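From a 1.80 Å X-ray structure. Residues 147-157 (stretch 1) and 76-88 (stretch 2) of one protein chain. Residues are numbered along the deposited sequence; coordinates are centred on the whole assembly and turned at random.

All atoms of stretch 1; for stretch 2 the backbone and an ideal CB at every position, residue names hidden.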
# COMPACT_ATOMS: atom_id res chain seq x y z
N LEU A 147 -3.74 32.77 -0.57
CA LEU A 147 -3.04 31.83 0.29
C LEU A 147 -3.61 30.42 0.15
O LEU A 147 -4.69 30.12 0.69
CB LEU A 147 -3.12 32.29 1.75
CG LEU A 147 -2.50 33.66 2.07
CD1 LEU A 147 -2.83 34.14 3.48
CD2 LEU A 147 -0.99 33.56 1.89
N ASP A 148 -2.89 29.57 -0.57
CA ASP A 148 -3.33 28.18 -0.78
C ASP A 148 -3.49 27.43 0.54
O ASP A 148 -2.80 27.71 1.52
CB ASP A 148 -2.33 27.40 -1.64
CG ASP A 148 -2.18 27.95 -3.05
OD1 ASP A 148 -3.06 28.72 -3.52
OD2 ASP A 148 -1.17 27.60 -3.69
N ILE A 149 -4.39 26.46 0.55
CA ILE A 149 -4.53 25.57 1.69
C ILE A 149 -3.94 24.22 1.32
O ILE A 149 -4.19 23.71 0.22
CB ILE A 149 -6.01 25.40 2.10
CG1 ILE A 149 -6.74 26.75 2.13
CG2 ILE A 149 -6.10 24.68 3.46
CD1 ILE A 149 -6.13 27.76 3.11
N THR A 150 -3.14 23.65 2.23
CA THR A 150 -2.52 22.35 2.01
C THR A 150 -3.08 21.32 2.99
O THR A 150 -3.02 21.50 4.21
CB THR A 150 -0.99 22.43 2.15
OG1 THR A 150 -0.47 23.37 1.19
CG2 THR A 150 -0.34 21.06 1.93
N TYR A 151 -3.62 20.23 2.43
CA TYR A 151 -4.20 19.16 3.23
C TYR A 151 -3.22 17.99 3.24
O TYR A 151 -2.75 17.55 2.19
CB TYR A 151 -5.54 18.70 2.64
CG TYR A 151 -6.65 19.74 2.61
CD1 TYR A 151 -6.58 20.85 1.77
CD2 TYR A 151 -7.80 19.59 3.39
CE1 TYR A 151 -7.60 21.80 1.74
CE2 TYR A 151 -8.84 20.53 3.36
CZ TYR A 151 -8.73 21.64 2.53
OH TYR A 151 -9.75 22.59 2.49
N ASN A 152 -2.89 17.49 4.43
CA ASN A 152 -2.02 16.32 4.53
C ASN A 152 -2.84 15.19 5.15
O ASN A 152 -3.20 15.27 6.33
CB ASN A 152 -0.82 16.67 5.39
CG ASN A 152 0.28 15.65 5.29
OD1 ASN A 152 0.10 14.49 5.65
ND2 ASN A 152 1.45 16.08 4.83
N LEU A 153 -3.13 14.16 4.36
CA LEU A 153 -4.15 13.17 4.68
C LEU A 153 -3.58 11.77 4.57
O LEU A 153 -2.91 11.48 3.58
CB LEU A 153 -5.29 13.28 3.66
CG LEU A 153 -5.89 14.67 3.43
CD1 LEU A 153 -6.95 14.65 2.31
CD2 LEU A 153 -6.49 15.17 4.75
N SER A 154 -3.85 10.89 5.53
CA SER A 154 -3.40 9.50 5.42
C SER A 154 -4.57 8.52 5.45
O SER A 154 -5.42 8.61 6.34
CB SER A 154 -2.43 9.15 6.56
OG SER A 154 -1.25 9.95 6.47
N PHE A 155 -4.60 7.58 4.50
CA PHE A 155 -5.62 6.54 4.45
C PHE A 155 -4.98 5.14 4.51
O PHE A 155 -3.85 4.95 4.03
CB PHE A 155 -6.40 6.58 3.12
CG PHE A 155 -7.26 7.81 2.92
CD1 PHE A 155 -8.55 7.87 3.46
CD2 PHE A 155 -6.82 8.85 2.12
CE1 PHE A 155 -9.35 8.98 3.24
CE2 PHE A 155 -7.63 9.97 1.89
CZ PHE A 155 -8.90 10.02 2.44
N LYS A 156 -5.73 4.18 5.04
CA LYS A 156 -5.42 2.75 4.86
C LYS A 156 -6.35 2.14 3.79
O LYS A 156 -7.41 2.69 3.49
CB LYS A 156 -5.65 1.99 6.16
CG LYS A 156 -5.07 2.66 7.39
CD LYS A 156 -3.57 2.48 7.49
CE LYS A 156 -3.06 3.14 8.78
NZ LYS A 156 -1.58 2.95 8.98
N LEU A 157 -5.94 1.00 3.24
CA LEU A 157 -6.77 0.25 2.29
C LEU A 157 -7.78 -0.66 3.02
O LEU A 157 -7.55 -1.07 4.16
CB LEU A 157 -5.88 -0.63 1.41
CG LEU A 157 -4.81 0.09 0.58
CD1 LEU A 157 -3.92 -0.90 -0.16
CD2 LEU A 157 -5.50 1.03 -0.41
N UNK A 76 -10.17 2.55 2.62
CA UNK A 76 -11.08 2.63 3.76
C UNK A 76 -11.25 4.09 4.19
O UNK A 76 -10.40 4.65 4.88
CB UNK A 76 -10.56 1.78 4.92
N UNK A 77 -12.34 4.73 3.77
CA UNK A 77 -12.53 6.14 4.09
C UNK A 77 -12.56 6.44 5.59
O UNK A 77 -12.18 7.51 6.04
CB UNK A 77 -13.83 6.63 3.45
N UNK A 78 -13.01 5.47 6.37
CA UNK A 78 -13.07 5.62 7.82
C UNK A 78 -11.72 5.58 8.52
O UNK A 78 -11.64 5.84 9.71
CB UNK A 78 -13.96 4.52 8.40
N UNK A 79 -10.67 5.26 7.77
CA UNK A 79 -9.32 5.20 8.35
C UNK A 79 -8.60 6.54 8.26
O UNK A 79 -7.48 6.69 8.76
CB UNK A 79 -8.49 4.12 7.65
N UNK A 80 -9.24 7.53 7.63
CA UNK A 80 -8.58 8.82 7.42
C UNK A 80 -8.00 9.41 8.69
O UNK A 80 -8.67 9.51 9.71
CB UNK A 80 -9.57 9.82 6.81
N UNK A 81 -6.73 9.81 8.61
CA UNK A 81 -6.12 10.64 9.65
C UNK A 81 -5.75 11.97 9.01
O UNK A 81 -5.00 11.99 8.02
CB UNK A 81 -4.90 9.96 10.27
N UNK A 82 -6.29 13.07 9.52
CA UNK A 82 -5.93 14.38 8.98
C UNK A 82 -4.68 14.84 9.70
O UNK A 82 -4.75 15.24 10.87
CB UNK A 82 -7.07 15.39 9.14
N UNK A 83 -3.54 14.78 9.03
CA UNK A 83 -2.29 15.15 9.68
C UNK A 83 -2.21 16.67 9.90
O UNK A 83 -1.75 17.13 10.95
CB UNK A 83 -1.10 14.67 8.84
N UNK A 84 -2.65 17.43 8.91
CA UNK A 84 -2.70 18.87 9.06
C UNK A 84 -3.51 19.47 7.91
O UNK A 84 -3.61 18.88 6.84
CB UNK A 84 -1.29 19.46 9.10
N UNK A 85 -4.11 20.63 8.16
CA UNK A 85 -4.69 21.43 7.08
C UNK A 85 -4.24 22.85 7.36
O UNK A 85 -4.65 23.46 8.35
CB UNK A 85 -6.21 21.31 7.01
N UNK A 86 -3.37 23.37 6.49
CA UNK A 86 -2.68 24.62 6.77
C UNK A 86 -2.69 25.58 5.60
O UNK A 86 -2.51 25.18 4.44
CB UNK A 86 -1.23 24.33 7.18
N UNK A 87 -2.89 26.85 5.91
CA UNK A 87 -2.79 27.89 4.90
C UNK A 87 -1.32 28.16 4.63
O UNK A 87 -0.46 27.80 5.42
CB UNK A 87 -3.51 29.16 5.34
N UNK A 88 -1.05 28.81 3.50
CA UNK A 88 0.33 29.13 3.11
C UNK A 88 1.07 30.00 4.13
O UNK A 88 2.30 30.01 4.16
CB UNK A 88 0.33 29.84 1.75

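The strand at 80-87 runs antiparallel to stretch 1; position 76, before the corner, lies beside Leu-157.

At 76 the backbone N donates to Lys-156 O (2.9 Å), and a type I turn begins. Asp, Asn or Ser would suit the first residue of a turn, where a short acceptor can reach forward to the amide two residues on. The residue is Asp-76; its OD1 takes a weak bond from the N of position 78 (3.1 Å).

Position 77, with phi/psi of -59/-30, tolerates most residues, and its CB would point away; nothing visible demands the deposited Gly-77. Position 78 also points away, into open space, so almost anything polar would do: His-78.

Position 79 points toward stretch 1, where Lys-156 N lacks a backbone partner. A short acceptor is wanted: Ser, Thr, Asp or Asn. Ser-79, in the p rotamer, accepts from Lys-156 N at OG (2.8 Å) and donates from OG to Asp-76 O (2.6 Å), tying the turn to the strand.

At 80 the ideal CB lies 3.7 Å from Phe-155 CE1, beside an aromatic ring and Leu-153. Leu, Ile or Met would fit. Leu-80 lays CD1 over the ring face, 3.9 Å from the Phe-155 ring centroid, and 3.8 Å from Leu-153 CB.

Position 81 pairs with Ser-154 through two backbone bonds, on the face that carries Ser-154 and Asn-152. A beta-branched residue, Thr or Val, suits its extended backbone; it is Val-81. Position 82 turns to the face of Leu-153 and calls for an aliphatic: Val-82 CG2 lies 4.1 Å from Leu-153 CD2.

Position 83 is the bulge, with phi/psi of -72/-40. Its CB points toward stretch 1, close to Asn-152 OD1, with Ser-154 OG within reach of a short side chain, so a donor such as Asn is attractive. Asn-83 ND2 donates to both Asn-152 OD1 and Ser-154 OG, each at 2.9 Å.

Position 84 faces the Asn-152 side, where small polar residues fit. Ser-84 OG meets a water (2.7 Å from OG to its O) that donates to Thr-150 O.

Position 85 sits between Tyr-151 and Ile-149 on their face; Ile, Val or Leu would suit. Ile-85 CG2 packs over the Tyr-151 ring, 3.7 Å from its centroid, and 3.5 Å from Ile-149 CG2.

Position 86 pairs with Thr-150 through two backbone bonds; Thr or a long polar chain would do. Lys-86's side chain makes no hydrogen bond to stretch 1. At 87 the ideal CB is already 3.7 Å from Ile-149 CD1, favouring a small residue: Ala-87. Position 88 points toward Leu-147 CD2; Ala-88 CB touches it at 4.0 Å.

Stretch 2 76-88: DGHSLVVNSIKAA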
# COMPACT_ATOMS: atom_id res chain seq x y z
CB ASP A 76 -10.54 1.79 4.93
CG ASP A 76 -11.44 1.85 6.15
OD1 ASP A 76 -12.57 2.41 6.06
OD2 ASP A 76 -11.01 1.34 7.21
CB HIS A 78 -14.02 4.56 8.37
CG HIS A 78 -15.37 4.63 7.74
ND1 HIS A 78 -16.31 5.57 8.11
CD2 HIS A 78 -15.91 3.96 6.69
CE1 HIS A 78 -17.39 5.43 7.35
NE2 HIS A 78 -17.17 4.46 6.48
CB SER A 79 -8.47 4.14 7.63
OG SER A 79 -8.17 4.54 6.29
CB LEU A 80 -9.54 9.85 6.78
CG LEU A 80 -8.98 11.28 6.67
CD1 LEU A 80 -7.71 11.32 5.78
CD2 LEU A 80 -10.03 12.29 6.15
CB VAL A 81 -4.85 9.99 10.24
CG1 VAL A 81 -4.14 10.97 11.22
CG2 VAL A 81 -5.19 8.66 10.92
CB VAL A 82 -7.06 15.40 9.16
CG1 VAL A 82 -6.67 16.76 8.60
CG2 VAL A 82 -8.30 14.91 8.45
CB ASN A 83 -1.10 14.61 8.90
CG ASN A 83 -1.20 13.11 8.69
OD1 ASN A 83 -1.32 12.35 9.65
ND2 ASN A 83 -1.21 12.67 7.44
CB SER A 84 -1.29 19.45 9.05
OG SER A 84 -0.65 19.14 7.82
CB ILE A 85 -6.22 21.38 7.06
CG1 ILE A 85 -6.72 19.93 7.03
CG2 ILE A 85 -6.76 22.15 5.84
CD1 ILE A 85 -8.25 19.81 7.00
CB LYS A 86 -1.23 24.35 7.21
CG LYS A 86 -1.13 23.79 8.63
CD LYS A 86 0.32 23.58 9.04
CE LYS A 86 0.47 23.64 10.57
NZ LYS A 86 -0.54 22.81 11.27
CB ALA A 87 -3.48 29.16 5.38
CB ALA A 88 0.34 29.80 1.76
O HOH W 1 -0.79 20.60 5.51
O HOH W 2 -0.56 25.94 1.72
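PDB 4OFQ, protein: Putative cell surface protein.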